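Local coordinates for Cas13d (uncultured Ruminococcus sp, PDB 6IV9), which binds a CRISPR RNA as a Cas13d effector whose two HEPN domains dictate CRISPR RNA maturation and target cleavage, at residues 79-84 with 528-533; 60-65 with 71-76. The protein carries 2 engineered substitutions. All coordinates share one frame; numbering follows the deposited sequence.

Contact 1: residues 79-84 with 528-533; sequences NSAVLE and IKEFLK. With nucleotides of chain B.
Glu-530 reaches out from helix 511-535 and takes the backbone N-H of Ala-81, where strand 81-88 begins, so a single carboxylate pins a long helix to the four-stranded antiparallel sheet near the N-terminus. The side chain can be followed outward. Its CB points at the strand segment. CG lies against the backbone, 3.4 Å from Asn-79 O, and the chain bends there (chi2 54°), which lays the carboxylate beside Ser-80 and Ala-81. At the tip the two oxygens divide the work. OE2 accepts the Ala-81 N-H at 3.0 Å, with an angle of 156° at the hydrogen, but the donor arrives from above the carboxylate plane rather than within it. A water also donates to OE2, and makes a weak, longer bond to Ala-81 O. Glu-530 OE1 turns its anti lone pair to Lys-529 NZ, 2.7 Å away, in a salt bridge with the preceding residue of the same helix; Asp-526 is a second carboxylate partner of that lysine. Another water, 2.7 Å from Glu-530 OE1, links it to Ser-80 OG. With an alanine here, the Ala-81 N-H would probably lose its protein acceptor and Lys-529 one of its two carboxylates, leaving the strand start less firmly tied to the helix. The bound RNA lies against the same region. Phe-531, next along the helix, sets its ring obliquely to the uracil of U23 of chain B, CZ coming to 3.6 Å from N3. On the strand side, Asn-79 has CG anti to its own N (chi1 -161°), turning the amide toward the base of A29 of chain B, whose N6 donates to Asn-79 OD1 at 2.9 Å.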
ATOM      1  N   ASN A  79       6.163   6.451  18.595  1.00 25.91           N
ATOM      2  CA  ASN A  79       5.581   5.185  19.085  1.00 25.25           C
ATOM      3  C   ASN A  79       6.208   4.736  20.408  1.00 26.61           C
ATOM      4  O   ASN A  79       5.887   3.670  20.857  1.00 27.68           O
ATOM      5  CB  ASN A  79       5.599   4.084  18.031  1.00 28.37           C
ATOM      6  CG  ASN A  79       4.609   3.007  18.388  1.00 39.00           C
ATOM      7  OD1 ASN A  79       3.576   3.293  18.969  1.00 38.02           O
ATOM      8  ND2 ASN A  79       4.937   1.772  18.090  1.00 33.14           N
ATOM      9  N   SER A  80       7.069   5.548  20.989  1.00 26.23           N
ATOM     10  CA  SER A  80       7.711   5.188  22.271  1.00 29.83           C
ATOM     11  C   SER A  80       6.698   5.143  23.411  1.00 27.98           C
ATOM     12  O   SER A  80       5.826   5.977  23.451  1.00 28.42           O
ATOM     13  CB  SER A  80       8.800   6.123  22.584  1.00 33.15           C
ATOM     14  OG  SER A  80       9.726   6.105  21.535  1.00 38.77           O
ATOM     15  N   ALA A  81       6.914   4.206  24.323  1.00 31.04           N
ATOM     16  CA  ALA A  81       6.073   3.997  25.515  1.00 30.87           C
ATOM     17  C   ALA A  81       6.830   4.462  26.757  1.00 32.88           C
ATOM     18  O   ALA A  81       8.000   4.205  26.848  1.00 34.19           O
ATOM     19  CB  ALA A  81       5.723   2.546  25.645  1.00 30.00           C
ATOM     20  N   VAL A  82       6.157   5.189  27.635  1.00 31.34           N
ATOM     21  CA  VAL A  82       6.770   5.590  28.924  1.00 31.43           C
ATOM     22  C   VAL A  82       6.103   4.708  29.976  1.00 28.21           C
ATOM     23  O   VAL A  82       4.909   4.826  30.141  1.00 26.93           O
ATOM     24  CB  VAL A  82       6.515   7.075  29.225  1.00 33.16           C
ATOM     25  CG1 VAL A  82       6.935   7.443  30.629  1.00 38.89           C
ATOM     26  CG2 VAL A  82       7.174   7.980  28.215  1.00 36.17           C
ATOM     27  N   LEU A  83       6.856   3.818  30.606  1.00 26.17           N
ATOM     28  CA  LEU A  83       6.226   2.994  31.660  1.00 29.72           C
ATOM     29  C   LEU A  83       5.897   3.946  32.807  1.00 30.82           C
ATOM     30  O   LEU A  83       6.787   4.634  33.273  1.00 33.62           O
ATOM     31  CB  LEU A  83       7.190   1.899  32.106  1.00 32.09           C
ATOM     32  CG  LEU A  83       7.042   0.585  31.358  1.00 37.76           C
ATOM     33  CD1 LEU A  83       8.245  -0.307  31.584  1.00 44.40           C
ATOM     34  CD2 LEU A  83       5.770  -0.103  31.775  1.00 39.91           C
ATOM     35  N   GLU A  84       4.644   3.978  33.217  1.00 28.96           N
ATOM     36  CA  GLU A  84       4.253   4.940  34.260  1.00 29.92           C
ATOM     37  C   GLU A  84       4.021   4.235  35.589  1.00 28.43           C
ATOM     38  O   GLU A  84       4.564   4.673  36.585  1.00 30.88           O
ATOM     39  CB  GLU A  84       2.961   5.635  33.844  1.00 29.73           C
ATOM     40  CG  GLU A  84       3.127   6.591  32.681  1.00 31.04           C
ATOM     41  CD  GLU A  84       3.570   7.993  33.054  1.00 34.91           C
ATOM     42  OE1 GLU A  84       3.881   8.209  34.204  1.00 33.99           O
ATOM     43  OE2 GLU A  84       3.593   8.841  32.189  1.00 32.34           O
ATOM     44  N   ILE A 528       6.327  -3.823  17.067  1.00 22.34           N
ATOM     45  CA  ILE A 528       7.025  -5.046  17.536  1.00 22.44           C
ATOM     46  C   ILE A 528       8.254  -4.626  18.338  1.00 23.15           C
ATOM     47  O   ILE A 528       8.466  -5.165  19.387  1.00 24.89           O
ATOM     48  CB  ILE A 528       7.389  -5.942  16.342  1.00 22.73           C
ATOM     49  CG1 ILE A 528       6.144  -6.500  15.649  1.00 26.37           C
ATOM     50  CG2 ILE A 528       8.346  -7.033  16.774  1.00 24.77           C
ATOM     51  CD1 ILE A 528       6.374  -7.016  14.267  1.00 24.59           C
ATOM     52  N   LYS A 529       9.001  -3.650  17.854  1.00 23.03           N
ATOM     53  CA  LYS A 529      10.203  -3.212  18.603  1.00 27.92           C
ATOM     54  C   LYS A 529       9.787  -2.678  19.985  1.00 28.62           C
ATOM     55  O   LYS A 529      10.470  -2.964  20.934  1.00 26.48           O
ATOM     56  CB  LYS A 529      11.056  -2.265  17.762  1.00 30.40           C
ATOM     57  CG  LYS A 529      10.617  -0.826  17.711  1.00 40.37           C
ATOM     58  CD  LYS A 529      11.554   0.092  18.429  1.00 42.69           C
ATOM     59  CE  LYS A 529      11.129   1.534  18.346  1.00 43.24           C
ATOM     60  NZ  LYS A 529       9.723   1.727  18.757  1.00 50.44           N
ATOM     61  N   GLU A 530       8.693  -1.931  20.051  1.00 23.75           N
ATOM     62  CA  GLU A 530       8.208  -1.379  21.339  1.00 26.47           C
ATOM     63  C   GLU A 530       7.747  -2.494  22.284  1.00 26.91           C
ATOM     64  O   GLU A 530       8.051  -2.413  23.432  1.00 26.66           O
ATOM     65  CB  GLU A 530       7.148  -0.310  21.105  1.00 28.62           C
ATOM     66  CG  GLU A 530       7.167   0.792  22.134  1.00 40.21           C
ATOM     67  CD  GLU A 530       8.496   1.500  22.355  1.00 35.16           C
ATOM     68  OE1 GLU A 530       9.278   1.610  21.420  1.00 36.49           O
ATOM     69  OE2 GLU A 530       8.718   1.946  23.467  1.00 45.60           O
ATOM     70  N   PHE A 531       7.024  -3.489  21.789  1.00 23.75           N
ATOM     71  CA  PHE A 531       6.576  -4.597  22.664  1.00 25.36           C
ATOM     72  C   PHE A 531       7.788  -5.353  23.222  1.00 26.64           C
ATOM     73  O   PHE A 531       7.767  -5.696  24.381  1.00 27.38           O
ATOM     74  CB  PHE A 531       5.573  -5.502  21.951  1.00 26.26           C
ATOM     75  CG  PHE A 531       4.182  -4.939  21.918  1.00 24.80           C
ATOM     76  CD1 PHE A 531       3.501  -4.664  23.087  1.00 24.65           C
ATOM     77  CD2 PHE A 531       3.575  -4.631  20.722  1.00 24.88           C
ATOM     78  CE1 PHE A 531       2.235  -4.114  23.058  1.00 25.81           C
ATOM     79  CE2 PHE A 531       2.304  -4.092  20.695  1.00 27.20           C
ATOM     80  CZ  PHE A 531       1.637  -3.837  21.861  1.00 26.99           C
ATOM     81  N   LEU A 532       8.803  -5.604  22.401  1.00 25.77           N
ATOM     82  CA  LEU A 532      10.005  -6.322  22.900  1.00 27.19           C
ATOM     83  C   LEU A 532      10.663  -5.469  23.984  1.00 25.49           C
ATOM     84  O   LEU A 532      11.007  -5.980  24.992  1.00 29.08           O
ATOM     85  CB  LEU A 532      10.973  -6.551  21.744  1.00 25.39           C
ATOM     86  CG  LEU A 532      10.587  -7.651  20.769  1.00 30.26           C
ATOM     87  CD1 LEU A 532      11.530  -7.679  19.590  1.00 37.67           C
ATOM     88  CD2 LEU A 532      10.557  -8.998  21.451  1.00 30.03           C
ATOM     89  N   LYS A 533      10.806  -4.182  23.734  1.00 29.17           N
ATOM     90  CA  LYS A 533      11.434  -3.267  24.711  1.00 31.95           C
ATOM     91  C   LYS A 533      10.663  -3.283  26.034  1.00 31.95           C
ATOM     92  O   LYS A 533      11.289  -3.298  27.057  1.00 34.47           O
ATOM     93  CB  LYS A 533      11.523  -1.869  24.110  1.00 35.26           C
ATOM     94  CG  LYS A 533      12.067  -0.831  25.063  1.00 43.64           C
ATOM     95  CD  LYS A 533      12.291   0.509  24.438  1.00 50.12           C
ATOM     96  CE  LYS A 533      12.955   0.417  23.090  1.00 53.77           C
ATOM     97  NZ  LYS A 533      13.830   1.588  22.856  1.00 64.48           N
TER
ATOM     98  P     U B  23      -5.745  -0.636  22.906  1.00 25.24           P
ATOM     99  OP1   U B  23      -4.697  -0.836  23.921  1.00 26.33           O
ATOM    100  OP2   U B  23      -6.006   0.668  22.333  1.00 25.83           O
ATOM    101  O5'   U B  23      -5.345  -1.624  21.711  1.00 24.65           O
ATOM    102  C5'   U B  23      -5.870  -1.485  20.370  1.00 24.90           C
ATOM    103  C4'   U B  23      -4.890  -2.147  19.400  1.00 24.59           C
ATOM    104  O4'   U B  23      -3.695  -1.325  19.387  1.00 23.40           O
ATOM    105  C3'   U B  23      -4.413  -3.537  19.849  1.00 23.88           C
ATOM    106  O3'   U B  23      -4.297  -4.394  18.734  1.00 25.87           O
ATOM    107  C2'   U B  23      -3.050  -3.279  20.440  1.00 24.08           C
ATOM    108  O2'   U B  23      -2.196  -4.422  20.487  1.00 26.54           O
ATOM    109  C1'   U B  23      -2.544  -2.127  19.567  1.00 24.42           C
ATOM    110  N1    U B  23      -1.528  -1.342  20.283  1.00 24.54           N
ATOM    111  C2    U B  23      -0.227  -1.356  19.813  1.00 28.42           C
ATOM    112  O2    U B  23       0.105  -1.959  18.827  1.00 30.90           O
ATOM    113  N3    U B  23       0.675  -0.665  20.583  1.00 29.88           N
ATOM    114  C4    U B  23       0.433   0.000  21.740  1.00 29.78           C
ATOM    115  O4    U B  23       1.364   0.549  22.325  1.00 40.39           O
ATOM    116  C5    U B  23      -0.938  -0.004  22.154  1.00 27.92           C
ATOM    117  C6    U B  23      -1.847  -0.651  21.422  1.00 24.58           C
ATOM    118  P     A B  29      -5.532  -0.048  14.950  1.00 27.57           P
ATOM    119  OP1   A B  29      -4.299   0.167  14.277  1.00 24.45           O
ATOM    120  OP2   A B  29      -5.766  -1.226  15.820  1.00 27.68           O
ATOM    121  O5'   A B  29      -5.760   1.296  15.776  1.00 23.54           O
ATOM    122  C5'   A B  29      -6.994   1.509  16.468  1.00 23.78           C
ATOM    123  C4'   A B  29      -6.697   2.250  17.747  1.00 21.24           C
ATOM    124  O4'   A B  29      -5.821   1.415  18.546  1.00 23.67           O
ATOM    125  C3'   A B  29      -5.904   3.536  17.577  1.00 21.86           C
ATOM    126  O3'   A B  29      -6.730   4.607  17.103  1.00 23.92           O
ATOM    127  C2'   A B  29      -5.350   3.705  18.989  1.00 25.90           C
ATOM    128  O2'   A B  29      -6.347   4.194  19.882  1.00 26.83           O
ATOM    129  C1'   A B  29      -4.991   2.245  19.331  1.00 21.32           C
ATOM    130  N9    A B  29      -3.636   1.939  18.989  1.00 21.13           N
ATOM    131  C8    A B  29      -3.137   1.361  17.845  1.00 24.58           C
ATOM    132  N7    A B  29      -1.835   1.384  17.779  1.00 21.93           N
ATOM    133  C5    A B  29      -1.449   2.040  18.936  1.00 24.21           C
ATOM    134  C6    A B  29      -0.199   2.429  19.428  1.00 26.37           C
ATOM    135  N6    A B  29       0.953   2.156  18.818  1.00 25.28           N
ATOM    136  N1    A B  29      -0.163   3.090  20.610  1.00 26.39           N
ATOM    137  C2    A B  29      -1.315   3.343  21.231  1.00 24.49           C
ATOM    138  N3    A B  29      -2.553   3.051  20.854  1.00 24.10           N
ATOM    139  C4    A B  29      -2.550   2.424  19.665  1.00 22.59           C
TER
HETATM  140  O   HOH W   1      11.222   3.476  21.820  1.00 46.19           O
HETATM  141  O   HOH W   2       9.560   1.105  26.397  1.00 44.31           O

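Contact 2: residues 60-65 with 71-76; sequences MKSILV and YITSFG. With nucleotides of chain B.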
ATOM      1  N   MET A  60      -2.885   8.067  28.132  1.00 25.46           N
ATOM      2  CA  MET A  60      -2.695   6.640  28.488  1.00 25.30           C
ATOM      3  C   MET A  60      -2.591   5.816  27.204  1.00 26.29           C
ATOM      4  O   MET A  60      -3.562   5.731  26.502  1.00 27.60           O
ATOM      5  CB  MET A  60      -3.844   6.090  29.327  1.00 27.95           C
ATOM      6  CG  MET A  60      -3.603   4.670  29.759  1.00 34.07           C
ATOM      7  SD  MET A  60      -4.798   4.096  30.956  1.00 36.52           S
ATOM      8  CE  MET A  60      -4.267   4.977  32.415  1.00 40.27           C
ATOM      9  N   LYS A  61      -1.389   5.348  26.906  1.00 24.50           N
ATOM     10  CA  LYS A  61      -1.092   4.539  25.701  1.00 24.27           C
ATOM     11  C   LYS A  61      -1.604   3.103  25.805  1.00 26.75           C
ATOM     12  O   LYS A  61      -2.209   2.647  24.874  1.00 25.65           O
ATOM     13  CB  LYS A  61       0.416   4.475  25.511  1.00 22.09           C
ATOM     14  CG  LYS A  61       0.906   3.775  24.262  1.00 23.88           C
ATOM     15  CD  LYS A  61       2.386   3.950  24.108  1.00 24.70           C
ATOM     16  CE  LYS A  61       2.978   3.115  23.005  1.00 26.94           C
ATOM     17  NZ  LYS A  61       2.586   3.641  21.692  1.00 28.83           N
ATOM     18  N   SER A  62      -1.302   2.435  26.909  1.00 24.76           N
ATOM     19  CA  SER A  62      -1.748   1.037  27.020  1.00 26.95           C
ATOM     20  C   SER A  62      -1.772   0.557  28.472  1.00 26.35           C
ATOM     21  O   SER A  62      -1.070   1.104  29.280  1.00 25.83           O
ATOM     22  CB  SER A  62      -0.831   0.217  26.172  1.00 36.12           C
ATOM     23  OG  SER A  62      -0.677  -1.073  26.665  1.00 41.76           O
ATOM     24  N   ILE A  63      -2.634  -0.404  28.753  1.00 24.22           N
ATOM     25  CA  ILE A  63      -2.591  -1.107  30.059  1.00 26.36           C
ATOM     26  C   ILE A  63      -2.216  -2.553  29.738  1.00 24.41           C
ATOM     27  O   ILE A  63      -3.033  -3.261  29.213  1.00 27.92           O
ATOM     28  CB  ILE A  63      -3.924  -1.033  30.811  1.00 27.44           C
ATOM     29  CG1 ILE A  63      -4.392   0.408  30.984  1.00 29.63           C
ATOM     30  CG2 ILE A  63      -3.790  -1.748  32.136  1.00 30.11           C
ATOM     31  CD1 ILE A  63      -5.678   0.531  31.729  1.00 33.80           C
ATOM     32  N   LEU A  64      -0.986  -2.931  30.023  1.00 24.59           N
ATOM     33  CA  LEU A  64      -0.514  -4.308  29.778  1.00 23.71           C
ATOM     34  C   LEU A  64      -0.915  -5.158  30.975  1.00 29.49           C
ATOM     35  O   LEU A  64      -0.801  -4.681  32.080  1.00 28.06           O
ATOM     36  CB  LEU A  64       0.993  -4.282  29.547  1.00 25.40           C
ATOM     37  CG  LEU A  64       1.402  -3.407  28.368  1.00 32.81           C
ATOM     38  CD1 LEU A  64       2.892  -3.222  28.313  1.00 37.89           C
ATOM     39  CD2 LEU A  64       0.884  -3.976  27.065  1.00 31.36           C
ATOM     40  N   VAL A  65      -1.391  -6.365  30.711  1.00 26.53           N
ATOM     41  CA  VAL A  65      -1.885  -7.222  31.812  1.00 29.07           C
ATOM     42  C   VAL A  65      -1.090  -8.516  31.888  1.00 33.81           C
ATOM     43  O   VAL A  65      -0.847  -9.135  30.877  1.00 30.72           O
ATOM     44  CB  VAL A  65      -3.393  -7.517  31.708  1.00 32.96           C
ATOM     45  CG1 VAL A  65      -3.881  -8.316  32.893  1.00 35.15           C
ATOM     46  CG2 VAL A  65      -4.239  -6.274  31.525  1.00 31.48           C
ATOM     47  N   TYR A  71       0.567  -3.028  33.883  1.00 27.60           N
ATOM     48  CA  TYR A  71       1.573  -1.980  33.637  1.00 25.94           C
ATOM     49  C   TYR A  71       0.903  -0.931  32.765  1.00 29.20           C
ATOM     50  O   TYR A  71       0.458  -1.269  31.703  1.00 30.74           O
ATOM     51  CB  TYR A  71       2.821  -2.566  32.986  1.00 26.87           C
ATOM     52  CG  TYR A  71       3.419  -3.683  33.790  1.00 30.18           C
ATOM     53  CD1 TYR A  71       2.995  -4.982  33.625  1.00 30.52           C
ATOM     54  CD2 TYR A  71       4.372  -3.424  34.745  1.00 35.81           C
ATOM     55  CE1 TYR A  71       3.528  -6.006  34.376  1.00 34.82           C
ATOM     56  CE2 TYR A  71       4.917  -4.434  35.509  1.00 35.73           C
ATOM     57  CZ  TYR A  71       4.488  -5.729  35.326  1.00 40.23           C
ATOM     58  OH  TYR A  71       5.020  -6.719  36.083  1.00 42.35           O
ATOM     59  N   ILE A  72       0.894   0.297  33.239  1.00 26.14           N
ATOM     60  CA  ILE A  72       0.260   1.429  32.527  1.00 26.02           C
ATOM     61  C   ILE A  72       1.350   2.223  31.819  1.00 28.00           C
ATOM     62  O   ILE A  72       2.316   2.573  32.449  1.00 27.61           O
ATOM     63  CB  ILE A  72      -0.502   2.284  33.546  1.00 30.51           C
ATOM     64  CG1 ILE A  72      -1.617   1.467  34.195  1.00 32.99           C
ATOM     65  CG2 ILE A  72      -1.008   3.555  32.912  1.00 32.09           C
ATOM     66  CD1 ILE A  72      -2.514   2.243  35.089  1.00 37.47           C
ATOM     67  N   THR A  73       1.169   2.483  30.532  1.00 24.86           N
ATOM     68  CA  THR A  73       2.170   3.269  29.791  1.00 23.23           C
ATOM     69  C   THR A  73       1.516   4.540  29.254  1.00 24.00           C
ATOM     70  O   THR A  73       0.320   4.577  29.104  1.00 24.34           O
ATOM     71  CB  THR A  73       2.787   2.493  28.623  1.00 28.91           C
ATOM     72  OG1 THR A  73       1.777   2.271  27.650  1.00 26.93           O
ATOM     73  CG2 THR A  73       3.435   1.190  29.027  1.00 29.71           C
ATOM     74  N   SER A  74       2.331   5.549  29.027  1.00 24.40           N
ATOM     75  CA  SER A  74       1.880   6.831  28.447  1.00 24.29           C
ATOM     76  C   SER A  74       2.633   7.053  27.138  1.00 24.92           C
ATOM     77  O   SER A  74       3.561   6.336  26.850  1.00 25.91           O
ATOM     78  CB  SER A  74       2.032   7.990  29.389  1.00 27.47           C
ATOM     79  OG  SER A  74       3.382   8.320  29.589  1.00 29.06           O
ATOM     80  N   PHE A  75       2.189   8.017  26.359  1.00 25.89           N
ATOM     81  CA  PHE A  75       2.860   8.234  25.068  1.00 27.00           C
ATOM     82  C   PHE A  75       4.135   9.045  25.234  1.00 29.54           C
ATOM     83  O   PHE A  75       4.126  10.115  25.789  1.00 29.52           O
ATOM     84  CB  PHE A  75       1.948   8.991  24.110  1.00 26.40           C
ATOM     85  CG  PHE A  75       0.709   8.242  23.720  1.00 26.11           C
ATOM     86  CD1 PHE A  75       0.728   7.333  22.686  1.00 25.49           C
ATOM     87  CD2 PHE A  75      -0.481   8.471  24.375  1.00 26.33           C
ATOM     88  CE1 PHE A  75      -0.419   6.658  22.322  1.00 23.65           C
ATOM     89  CE2 PHE A  75      -1.630   7.798  24.006  1.00 24.99           C
ATOM     90  CZ  PHE A  75      -1.590   6.888  22.985  1.00 27.52           C
ATOM     91  N   GLY A  76       5.202   8.490  24.696  1.00 25.13           N
ATOM     92  CA  GLY A  76       6.476   9.190  24.526  1.00 27.80           C
ATOM     93  C   GLY A  76       6.513   9.773  23.120  1.00 29.73           C
ATOM     94  O   GLY A  76       5.462   9.948  22.526  1.00 27.93           O
TER
ATOM     95  P     C B  30      -6.108   5.862  16.364  1.00 27.69           P
ATOM     96  OP1   C B  30      -7.239   6.601  15.867  1.00 26.58           O
ATOM     97  OP2   C B  30      -5.009   5.439  15.479  1.00 25.43           O
ATOM     98  O5'   C B  30      -5.333   6.692  17.475  1.00 24.64           O
ATOM     99  C5'   C B  30      -6.052   7.436  18.466  1.00 23.89           C
ATOM    100  C4'   C B  30      -5.125   8.425  19.123  1.00 22.02           C
ATOM    101  O4'   C B  30      -4.058   7.744  19.831  1.00 25.23           O
ATOM    102  C3'   C B  30      -4.377   9.413  18.255  1.00 23.87           C
ATOM    103  O3'   C B  30      -5.240  10.430  17.784  1.00 27.22           O
ATOM    104  C2'   C B  30      -3.345   9.936  19.260  1.00 25.19           C
ATOM    105  O2'   C B  30      -3.882  10.917  20.139  1.00 25.88           O
ATOM    106  C1'   C B  30      -2.992   8.649  20.005  1.00 22.82           C
ATOM    107  N1    C B  30      -1.753   8.020  19.535  1.00 23.53           N
ATOM    108  C2    C B  30      -0.581   8.668  19.887  1.00 25.04           C
ATOM    109  O2    C B  30      -0.661   9.703  20.568  1.00 24.43           O
ATOM    110  N3    C B  30       0.603   8.159  19.481  1.00 22.88           N
ATOM    111  C4    C B  30       0.641   7.000  18.821  1.00 26.46           C
ATOM    112  N4    C B  30       1.830   6.489  18.547  1.00 26.05           N
ATOM    113  C5    C B  30      -0.550   6.286  18.485  1.00 25.76           C
ATOM    114  C6    C B  30      -1.711   6.795  18.928  1.00 24.41           C
ATOM    115  P     A B  29      -5.532  -0.048  14.950  1.00 27.57           P
ATOM    116  OP1   A B  29      -4.299   0.167  14.277  1.00 24.45           O
ATOM    117  OP2   A B  29      -5.766  -1.226  15.820  1.00 27.68           O
ATOM    118  O5'   A B  29      -5.760   1.296  15.776  1.00 23.54           O
ATOM    119  C5'   A B  29      -6.994   1.509  16.468  1.00 23.78           C
ATOM    120  C4'   A B  29      -6.697   2.250  17.747  1.00 21.24           C
ATOM    121  O4'   A B  29      -5.821   1.415  18.546  1.00 23.67           O
ATOM    122  C3'   A B  29      -5.904   3.536  17.577  1.00 21.86           C
ATOM    123  O3'   A B  29      -6.730   4.607  17.103  1.00 23.92           O
ATOM    124  C2'   A B  29      -5.350   3.705  18.989  1.00 25.90           C
ATOM    125  O2'   A B  29      -6.347   4.194  19.882  1.00 26.83           O
ATOM    126  C1'   A B  29      -4.991   2.245  19.331  1.00 21.32           C
ATOM    127  N9    A B  29      -3.636   1.939  18.989  1.00 21.13           N
ATOM    128  C8    A B  29      -3.137   1.361  17.845  1.00 24.58           C
ATOM    129  N7    A B  29      -1.835   1.384  17.779  1.00 21.93           N
ATOM    130  C5    A B  29      -1.449   2.040  18.936  1.00 24.21           C
ATOM    131  C6    A B  29      -0.199   2.429  19.428  1.00 26.37           C
ATOM    132  N6    A B  29       0.953   2.156  18.818  1.00 25.28           N
ATOM    133  N1    A B  29      -0.163   3.090  20.610  1.00 26.39           N
ATOM    134  C2    A B  29      -1.315   3.343  21.231  1.00 24.49           C
ATOM    135  N3    A B  29      -2.553   3.051  20.854  1.00 24.10           N
ATOM    136  C4    A B  29      -2.550   2.424  19.665  1.00 22.59           C
ATOM    137  P     U B  23      -5.745  -0.636  22.906  1.00 25.24           P
ATOM    138  OP1   U B  23      -4.697  -0.836  23.921  1.00 26.33           O
ATOM    139  OP2   U B  23      -6.006   0.668  22.333  1.00 25.83           O
ATOM    140  O5'   U B  23      -5.345  -1.624  21.711  1.00 24.65           O
ATOM    141  C5'   U B  23      -5.870  -1.485  20.370  1.00 24.90           C
ATOM    142  C4'   U B  23      -4.890  -2.147  19.400  1.00 24.59           C
ATOM    143  O4'   U B  23      -3.695  -1.325  19.387  1.00 23.40           O
ATOM    144  C3'   U B  23      -4.413  -3.537  19.849  1.00 23.88           C
ATOM    145  O3'   U B  23      -4.297  -4.394  18.734  1.00 25.87           O
ATOM    146  C2'   U B  23      -3.050  -3.279  20.440  1.00 24.08           C
ATOM    147  O2'   U B  23      -2.196  -4.422  20.487  1.00 26.54           O
ATOM    148  C1'   U B  23      -2.544  -2.127  19.567  1.00 24.42           C
ATOM    149  N1    U B  23      -1.528  -1.342  20.283  1.00 24.54           N
ATOM    150  C2    U B  23      -0.227  -1.356  19.813  1.00 28.42           C
ATOM    151  O2    U B  23       0.105  -1.959  18.827  1.00 30.90           O
ATOM    152  N3    U B  23       0.675  -0.665  20.583  1.00 29.88           N
ATOM    153  C4    U B  23       0.433   0.000  21.740  1.00 29.78           C
ATOM    154  O4    U B  23       1.364   0.549  22.325  1.00 40.39           O
ATOM    155  C5    U B  23      -0.938  -0.004  22.154  1.00 27.92           C
ATOM    156  C6    U B  23      -1.847  -0.651  21.422  1.00 24.58           C
TER
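Thr-73 O is gripped by two successive backbone N-H groups: Lys-61 N at 2.9 Å and, more weakly, Ser-62 N at 3.5 Å. Two residues facing one in this way make a classic beta bulge, and it sits in the antiparallel hairpin of strands 60-65 and 69-75. The Lys-61 donor comes in well tilted from the carbonyl plane, whereas Thr-73 N returns a straighter bond to Ser-62 O. Beyond the bulge the ladder is regular: Ile-63 and Ile-72 form a non-hydrogen-bonded pair, and Leu-64 and Tyr-71 exchange two bonds, Leu-64 N to Tyr-71 O and Tyr-71 N to Leu-64 O, each 2.8 Å. Ile-72 shares its side of the sheet with Ile-63 and also receives the bent end of Met-60, whose CE lies 3.6 Å from Ile-72 CG2. The bulge sends Lys-61 across toward strand 69-75. Its CB stands over the centre of the Phe-75 ring in a CH-pi contact, 3.9 Å from the centroid, while O2 of C30 of chain B lies over the centre of the opposite face. The aromatic ring is thus held between lysine and cytosine. The lysine chain runs on with CG anti to N (chi1 -175°) and turns only at its last torsion, letting NZ hydrogen-bond to N1 of A29 of chain B at 3.0 Å; Asn-79 OD1 is another partner. This end of the hairpin therefore reads as a binding surface for the RNA. Strand 60-65 is the outer strand of its sheet, and strand 69-75 lies between it and strand 81-88. Helix 54-58 packs on Met-60 through Val-55 and on Phe-75 through Lys-56, and strand 114-119 meets Met-60 and Ile-63 with Phe-117 and Ile-115.

How the contacts relate
Both contacts hold the same antiparallel sheet. Contact 2 zips two of its strands together and is largely buried; contact 1, only partly buried, ties the next strand to a distant helix. Their chemistry follows: a backbone ladder with apolar and aromatic packing in the hairpin, against one charged side chain helped by waters at the helix. They meet directly where strands 69-75 and 81-88 lie side by side: Glu-84 N probably bonds to Ile-72 O, Ser-74 OG probably bonds to Glu-84 OE2, and Leu-83 packs on Thr-73. A29 of chain B is touched from both: its N6 goes to Asn-79 and its N1 to Lys-61.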